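Long-range contact in hypothetical membrane protein (Corynebacterium glutamicum, PDB 6JSA), which binds heme through its C-terminal domain and probably takes part in the transfer of heme during uptake by the cell: residues 14-19 with 155-160. Sequence-based numbering, arbitrary orientation. Where two conformers were deposited one is given.
Sequences VKASFQ and QLDPIS. With HEM (protoporphyrin IX containing Fe), chain B.
The Asp-157 carboxylate lies against the backbone at the start of helix 16-23, meeting Lys-15 and Ala-16, while its backbone N and CB meet Val-14. The contact joins this helix end, which carries the heme-pocket residues Ser-17 and Phe-18, to the chain leading into strand 159-165 of the HtaA domain. Asp-157 OD1 accepts a hydrogen bond from Ala-16 N at 2.8 Å. The N-H comes from above the carboxylate plane, 37° out of it. Chi1 (-83°) sets CG of Asp-157 anti to the carbonyl carbon, and CG comes 3.4 Å from Lys-15 CA. In return, Asp-157 N donates to Val-14 O at 2.9 Å. Lys-15, the N-cap residue, runs extended to CE and then bends at chi4 (-40°). Its chain crosses Leu-156 at about a right angle, with Lys-15 CD 4.1 Å from Leu-156 CD2. Lys-15 NZ donates to Ser-17 OG at 2.8 Å. It also donates to a water that in turn donates to Gln-155 O. Ser-17 OG donates to heme propionate atom O2D at 2.6 Å, and Tyr-150 OH is also hydrogen-bonded to the heme. The negative carboxylate at the helix N-terminus probably interacts favourably with the helix dipole there. The lysine ties the 155-160 segment, through water and serine, to the heme propionate.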
# COMPACT_ATOMS: atom_id res chain seq x y z
N VAL A 14 -1.30 3.91 -4.79
CA VAL A 14 -1.96 2.68 -5.23
C VAL A 14 -1.66 2.47 -6.70
O VAL A 14 -0.79 1.66 -7.05
CB VAL A 14 -3.46 2.62 -4.89
CG1 VAL A 14 -4.03 1.28 -5.32
CG2 VAL A 14 -3.67 2.82 -3.38
N LYS A 15 -2.33 3.21 -7.58
CA LYS A 15 -1.95 3.26 -8.99
C LYS A 15 -2.53 4.53 -9.58
O LYS A 15 -3.73 4.79 -9.42
CB LYS A 15 -2.47 2.04 -9.76
CG LYS A 15 -1.86 1.88 -11.15
CD LYS A 15 -2.36 0.61 -11.81
CE LYS A 15 -1.68 0.27 -13.14
NZ LYS A 15 -1.40 1.41 -14.04
N ALA A 16 -1.69 5.34 -10.24
CA ALA A 16 -2.17 6.63 -10.73
C ALA A 16 -3.35 6.45 -11.69
O ALA A 16 -4.35 7.18 -11.61
CB ALA A 16 -1.05 7.40 -11.41
N SER A 17 -3.26 5.47 -12.60
CA SER A 17 -4.35 5.28 -13.55
C SER A 17 -5.62 4.82 -12.84
O SER A 17 -6.73 5.11 -13.31
CB SER A 17 -3.93 4.32 -14.67
OG SER A 17 -3.68 3.02 -14.17
N PHE A 18 -5.49 4.10 -11.72
CA PHE A 18 -6.67 3.74 -10.94
C PHE A 18 -7.32 4.96 -10.31
O PHE A 18 -8.55 5.10 -10.34
CB PHE A 18 -6.31 2.70 -9.87
CG PHE A 18 -7.50 2.17 -9.12
CD1 PHE A 18 -8.46 1.42 -9.79
CD2 PHE A 18 -7.66 2.41 -7.77
CE1 PHE A 18 -9.55 0.91 -9.12
CE2 PHE A 18 -8.76 1.90 -7.08
CZ PHE A 18 -9.71 1.15 -7.77
N GLN A 19 -6.52 5.87 -9.75
CA GLN A 19 -7.08 7.12 -9.22
C GLN A 19 -7.85 7.86 -10.30
O GLN A 19 -8.96 8.35 -10.07
CB GLN A 19 -5.97 8.04 -8.73
CG GLN A 19 -5.28 7.64 -7.45
CD GLN A 19 -4.17 8.61 -7.11
OE1 GLN A 19 -4.24 9.79 -7.45
NE2 GLN A 19 -3.13 8.12 -6.46
N GLN A 155 2.50 -3.75 -12.63
CA GLN A 155 3.19 -2.77 -11.80
C GLN A 155 2.20 -1.73 -11.30
O GLN A 155 1.53 -1.06 -12.10
CB GLN A 155 4.29 -2.08 -12.62
CG GLN A 155 5.33 -3.03 -13.16
CD GLN A 155 6.02 -3.84 -12.07
OE1 GLN A 155 5.76 -5.03 -11.88
NE2 GLN A 155 6.92 -3.19 -11.34
N LEU A 156 2.12 -1.57 -9.99
CA LEU A 156 1.31 -0.53 -9.38
C LEU A 156 2.17 0.73 -9.26
O LEU A 156 3.29 0.79 -9.77
CB LEU A 156 0.76 -1.01 -8.04
CG LEU A 156 -0.09 -2.28 -8.08
CD1 LEU A 156 -0.64 -2.57 -6.68
CD2 LEU A 156 -1.22 -2.19 -9.11
N ASP A 157 1.67 1.76 -8.58
CA ASP A 157 2.54 2.88 -8.25
C ASP A 157 3.67 2.39 -7.36
O ASP A 157 3.48 1.49 -6.53
CB ASP A 157 1.77 3.93 -7.43
CG ASP A 157 0.95 4.89 -8.27
OD1 ASP A 157 1.02 4.88 -9.52
OD2 ASP A 157 0.20 5.67 -7.65
N PRO A 158 4.86 2.97 -7.48
CA PRO A 158 5.93 2.65 -6.53
C PRO A 158 5.61 3.22 -5.16
O PRO A 158 4.83 4.17 -5.01
CB PRO A 158 7.15 3.35 -7.14
CG PRO A 158 6.56 4.53 -7.85
CD PRO A 158 5.25 4.04 -8.42
N ILE A 159 6.20 2.62 -4.13
CA ILE A 159 6.00 3.07 -2.76
C ILE A 159 7.33 3.57 -2.20
O ILE A 159 8.39 3.00 -2.48
CB ILE A 159 5.39 1.96 -1.87
CG1 ILE A 159 5.06 2.50 -0.47
CG2 ILE A 159 6.28 0.72 -1.80
CD1 ILE A 159 4.09 1.64 0.30
N SER A 160 7.27 4.64 -1.41
CA SER A 160 8.44 5.15 -0.72
C SER A 160 8.12 5.33 0.75
O SER A 160 6.97 5.50 1.15
CB SER A 160 8.95 6.47 -1.31
OG SER A 160 7.92 7.44 -1.31
CHA HEM B . -11.43 -0.06 -15.77
CHB HEM B . -16.17 -0.71 -16.42
CHC HEM B . -16.57 -2.33 -11.88
CHD HEM B . -11.77 -2.04 -11.36
C1A HEM B . -12.69 -0.06 -16.33
C2A HEM B . -13.02 0.44 -17.65
C3A HEM B . -14.33 0.26 -17.84
C4A HEM B . -14.86 -0.38 -16.65
CMA HEM B . -15.16 0.65 -19.09
CAA HEM B . -12.02 1.11 -18.60
CBA HEM B . -11.85 2.53 -18.06
CGA HEM B . -10.81 3.31 -18.83
O1A HEM B . -9.96 2.69 -19.51
O2A HEM B . -10.82 4.56 -18.75
C1B HEM B . -16.71 -1.15 -15.23
C2B HEM B . -18.12 -1.31 -14.94
C3B HEM B . -18.23 -1.76 -13.68
C4B HEM B . -16.89 -1.89 -13.15
CMB HEM B . -19.23 -1.00 -15.95
CAB HEM B . -19.48 -2.11 -12.84
CBB HEM B . -20.75 -1.90 -13.21
C1C HEM B . -15.30 -2.42 -11.34
C2C HEM B . -14.98 -2.99 -10.05
C3C HEM B . -13.66 -2.89 -9.89
C4C HEM B . -13.10 -2.29 -11.09
CMC HEM B . -16.00 -3.56 -9.05
CAC HEM B . -12.88 -3.37 -8.64
CBC HEM B . -11.89 -2.63 -8.12
C1D HEM B . -11.27 -1.50 -12.52
C2D HEM B . -9.87 -1.27 -12.79
C3D HEM B . -9.77 -0.72 -14.00
C4D HEM B . -11.11 -0.58 -14.54
CMD HEM B . -8.73 -1.61 -11.82
CAD HEM B . -8.47 -0.28 -14.70
CBD HEM B . -8.28 1.22 -14.40
CGD HEM B . -6.96 1.68 -14.98
O1D HEM B . -6.91 2.03 -16.18
O2D HEM B . -5.96 1.70 -14.22
NA HEM B . -13.83 -0.56 -15.74
NB HEM B . -15.99 -1.50 -14.12
NC HEM B . -14.13 -2.01 -11.96
ND HEM B . -12.01 -1.07 -13.61
FE HEM B . -14.03 -1.00 -13.74
O HOH W 1 1.29 1.63 -12.88